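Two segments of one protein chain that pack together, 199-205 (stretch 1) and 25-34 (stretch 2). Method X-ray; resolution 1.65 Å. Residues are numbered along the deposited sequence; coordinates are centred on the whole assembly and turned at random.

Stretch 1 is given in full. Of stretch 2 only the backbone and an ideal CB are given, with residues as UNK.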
# COMPACT_ATOMS: atom_id res chain seq x y z
N GLN A 199 8.97 -10.80 -2.30
CA GLN A 199 8.09 -11.49 -1.36
C GLN A 199 6.64 -11.14 -1.63
O GLN A 199 6.27 -9.97 -1.62
CB GLN A 199 8.45 -11.13 0.09
CG GLN A 199 9.83 -11.59 0.53
CD GLN A 199 10.12 -11.28 1.98
OE1 GLN A 199 11.11 -10.61 2.30
NE2 GLN A 199 9.27 -11.77 2.88
N VAL A 200 5.81 -12.17 -1.84
CA VAL A 200 4.39 -11.97 -2.10
C VAL A 200 3.61 -12.43 -0.88
O VAL A 200 3.83 -13.55 -0.41
CB VAL A 200 3.93 -12.76 -3.33
CG1 VAL A 200 2.45 -12.48 -3.59
CG2 VAL A 200 4.77 -12.38 -4.54
N GLN A 201 2.75 -11.56 -0.36
CA GLN A 201 1.89 -11.90 0.77
C GLN A 201 0.42 -11.70 0.43
O GLN A 201 0.01 -10.62 -0.02
CB GLN A 201 2.26 -11.04 2.00
CG GLN A 201 3.72 -11.20 2.43
CD GLN A 201 4.10 -10.36 3.64
OE1 GLN A 201 3.25 -9.72 4.26
NE2 GLN A 201 5.38 -10.37 3.99
N LEU A 202 -0.38 -12.74 0.66
CA LEU A 202 -1.82 -12.65 0.40
C LEU A 202 -2.58 -12.64 1.72
O LEU A 202 -2.47 -13.57 2.52
CB LEU A 202 -2.28 -13.82 -0.49
CG LEU A 202 -3.79 -13.93 -0.75
CD1 LEU A 202 -4.26 -12.81 -1.66
CD2 LEU A 202 -4.18 -15.29 -1.32
N TYR A 203 -3.31 -11.54 1.95
CA TYR A 203 -4.17 -11.36 3.13
C TYR A 203 -5.62 -11.55 2.78
O TYR A 203 -6.03 -11.41 1.60
CB TYR A 203 -4.00 -9.95 3.71
CG TYR A 203 -2.67 -9.73 4.37
CD1 TYR A 203 -1.56 -9.40 3.61
CD2 TYR A 203 -2.52 -9.87 5.74
CE1 TYR A 203 -0.31 -9.21 4.22
CE2 TYR A 203 -1.29 -9.68 6.36
CZ TYR A 203 -0.19 -9.36 5.59
OH TYR A 203 1.05 -9.17 6.18
N SER A 204 -6.44 -11.80 3.80
CA SER A 204 -7.88 -11.68 3.63
C SER A 204 -8.29 -10.25 3.99
O SER A 204 -7.62 -9.59 4.79
CB SER A 204 -8.64 -12.71 4.47
OG SER A 204 -8.53 -12.44 5.86
N GLU A 205 -9.37 -9.77 3.37
CA GLU A 205 -9.87 -8.42 3.60
C GLU A 205 -10.08 -8.08 5.06
O GLU A 205 -9.85 -6.95 5.47
CB GLU A 205 -11.21 -8.20 2.87
CG GLU A 205 -11.10 -7.88 1.42
CD GLU A 205 -12.42 -7.41 0.84
OE1 GLU A 205 -13.50 -7.80 1.35
OE2 GLU A 205 -12.37 -6.68 -0.17
N UNK A 25 -10.31 -20.40 8.40
CA UNK A 25 -10.27 -20.78 6.98
C UNK A 25 -8.91 -20.53 6.34
O UNK A 25 -8.53 -21.23 5.40
CB UNK A 25 -11.34 -20.01 6.20
N UNK A 26 -8.16 -19.56 6.85
CA UNK A 26 -6.89 -19.19 6.23
C UNK A 26 -5.81 -20.25 6.41
O UNK A 26 -4.80 -20.24 5.69
CB UNK A 26 -6.40 -17.86 6.81
N UNK A 27 -6.02 -21.18 7.34
CA UNK A 27 -5.08 -22.29 7.54
C UNK A 27 -5.01 -23.17 6.30
O UNK A 27 -4.01 -23.85 6.06
CB UNK A 27 -5.49 -23.13 8.75
N UNK A 28 -6.08 -23.12 5.51
CA UNK A 28 -6.14 -23.90 4.28
C UNK A 28 -5.56 -23.17 3.08
O UNK A 28 -5.69 -23.64 1.95
CB UNK A 28 -7.59 -24.29 3.99
N UNK A 29 -4.92 -22.02 3.31
CA UNK A 29 -4.41 -21.21 2.19
C UNK A 29 -3.04 -21.69 1.69
O UNK A 29 -2.07 -20.91 1.56
CB UNK A 29 -4.31 -19.74 2.61
N UNK A 30 -2.96 -22.99 1.43
CA UNK A 30 -1.77 -23.57 0.83
C UNK A 30 -1.90 -23.46 -0.68
O UNK A 30 -2.99 -23.20 -1.20
CB UNK A 30 -1.58 -25.02 1.27
N UNK A 31 -0.79 -23.69 -1.39
CA UNK A 31 -0.79 -23.60 -2.84
C UNK A 31 0.52 -23.02 -3.34
O UNK A 31 1.58 -23.25 -2.74
CB UNK A 31 -1.97 -22.75 -3.33
N UNK A 32 0.46 -22.26 -4.43
CA UNK A 32 1.66 -21.68 -5.02
C UNK A 32 1.46 -20.24 -5.47
O UNK A 32 0.35 -19.82 -5.79
CB UNK A 32 2.12 -22.53 -6.21
N UNK A 33 2.56 -19.50 -5.51
CA UNK A 33 2.64 -18.20 -6.16
C UNK A 33 3.62 -18.37 -7.31
O UNK A 33 4.80 -18.60 -7.07
CB UNK A 33 3.07 -17.10 -5.19
N UNK A 34 3.14 -18.26 -8.55
CA UNK A 34 3.97 -18.48 -9.73
C UNK A 34 4.85 -19.72 -9.55
O UNK A 34 6.07 -19.66 -9.72
CB UNK A 34 4.84 -17.25 -10.01

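Residues 199-204 of stretch 1 form a strand; along 200-204 the side chains alternate: the CA-to-CB bonds of Val-200, Leu-202 and Ser-204 point toward stretch 2, those of Gln-201 and Tyr-203 away. The face on offer is therefore apolar at two places and carries a small hydroxyl at the third.

Position 25, at phi/psi -64/-28, lies out of reach, so stretch 1 sets no preference; a phi near -64° admits proline, and it is Pro-25.

At position 26 CA-to-CB points toward stretch 1, but no atom there lies within 5.5 Å of the ideal CB. A medium or long side chain, apolar or polar, could reach Ser-204, 8.0 Å away between CA atoms. The residue is Leu-26; with chi1 m and chi2 t, its CD1 comes to 3.7 Å from Ser-204 OG, a contact without a hydrogen bond.

Positions 27 and 28 are out of reach, and many residues would suit. They are Glu-27 and Ser-28.

Position 29 again points toward the strand, yet its CA is 9.1 Å from that of Leu-202. The ideal CB is 5.9 Å from Leu-202 CD2, so leucine or methionine could already make contact, while a large aromatic could also extend along the strand as far as Ser-204. The residue is Trp-29, chi1 -86°. Its ring spans the gap: CZ3 lies 3.5 Å from Leu-202 O and 3.8 Å from Leu-202 CG, while CH2 is 3.7 Å from Ser-204 CB. Leu-202 CD2 sits over one ring face, and Tyr-203 C meets the edge, 3.7 Å from CZ3.

Position 30 is out of reach and undemanding; it is Thr-30. Position 31 has phi/psi 143/-147, where a CB would be jammed against the carbonyl O of the preceding residue. The backbone alone calls for glycine, and Gly-31 it is. Position 32, extended at -138/154, is also out of reach; beta-branched or polar residues fit, and it is Thr-32.

Position 33 approaches most directly: its ideal CB is 4.8 Å from Val-200 CB and points toward the strand. Val-200 and Leu-202 favour an apolar partner, aliphatic or aromatic. Phe-33, chi1 -70°, fills the role. Val-200 CG1 lies 3.7 Å from Phe-33 CD1 and makes an off-centre CH-pi contact, 29° from the ring normal, whereas Leu-202 CB meets the ring edge, 3.7 Å from Phe-33 CZ.

Position 34, at 44/51, is out of reach; the positive phi favours glycine, asparagine or aspartate without excluding others. It is Ser-34, its OG hydrogen-bonded elsewhere in the structure.

Stretch 2 (25-34) PLESWTGTFS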
# COMPACT_ATOMS: atom_id res chain seq x y z
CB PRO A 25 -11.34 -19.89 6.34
CG PRO A 25 -12.19 -19.41 7.47
CD PRO A 25 -11.30 -19.34 8.66
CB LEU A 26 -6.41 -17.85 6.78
CG LEU A 26 -7.52 -16.80 6.79
CD1 LEU A 26 -7.00 -15.47 7.31
CD2 LEU A 26 -8.10 -16.64 5.39
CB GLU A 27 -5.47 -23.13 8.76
CG GLU A 27 -5.58 -22.32 10.05
CD GLU A 27 -4.49 -21.26 10.19
OE1 GLU A 27 -3.29 -21.61 10.18
OE2 GLU A 27 -4.84 -20.06 10.32
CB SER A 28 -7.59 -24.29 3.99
OG SER A 28 -8.12 -25.08 5.04
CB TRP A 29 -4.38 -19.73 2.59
CG TRP A 29 -5.69 -19.00 2.36
CD1 TRP A 29 -6.92 -19.57 2.13
CD2 TRP A 29 -5.89 -17.58 2.32
NE1 TRP A 29 -7.86 -18.59 1.95
CE2 TRP A 29 -7.26 -17.36 2.06
CE3 TRP A 29 -5.05 -16.47 2.48
CZ2 TRP A 29 -7.81 -16.08 1.97
CZ3 TRP A 29 -5.60 -15.20 2.37
CH2 TRP A 29 -6.96 -15.02 2.12
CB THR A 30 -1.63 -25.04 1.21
OG1 THR A 30 -2.90 -25.66 0.97
CG2 THR A 30 -1.25 -25.17 2.68
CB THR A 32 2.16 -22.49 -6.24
OG1 THR A 32 1.08 -22.68 -7.16
CG2 THR A 32 2.73 -23.84 -5.83
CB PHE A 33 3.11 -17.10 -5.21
CG PHE A 33 2.10 -16.72 -4.15
CD1 PHE A 33 1.09 -15.80 -4.42
CD2 PHE A 33 2.21 -17.23 -2.87
CE1 PHE A 33 0.17 -15.44 -3.43
CE2 PHE A 33 1.30 -16.86 -1.88
CZ PHE A 33 0.29 -15.97 -2.15
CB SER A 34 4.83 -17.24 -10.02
OG SER A 34 3.99 -16.15 -10.35
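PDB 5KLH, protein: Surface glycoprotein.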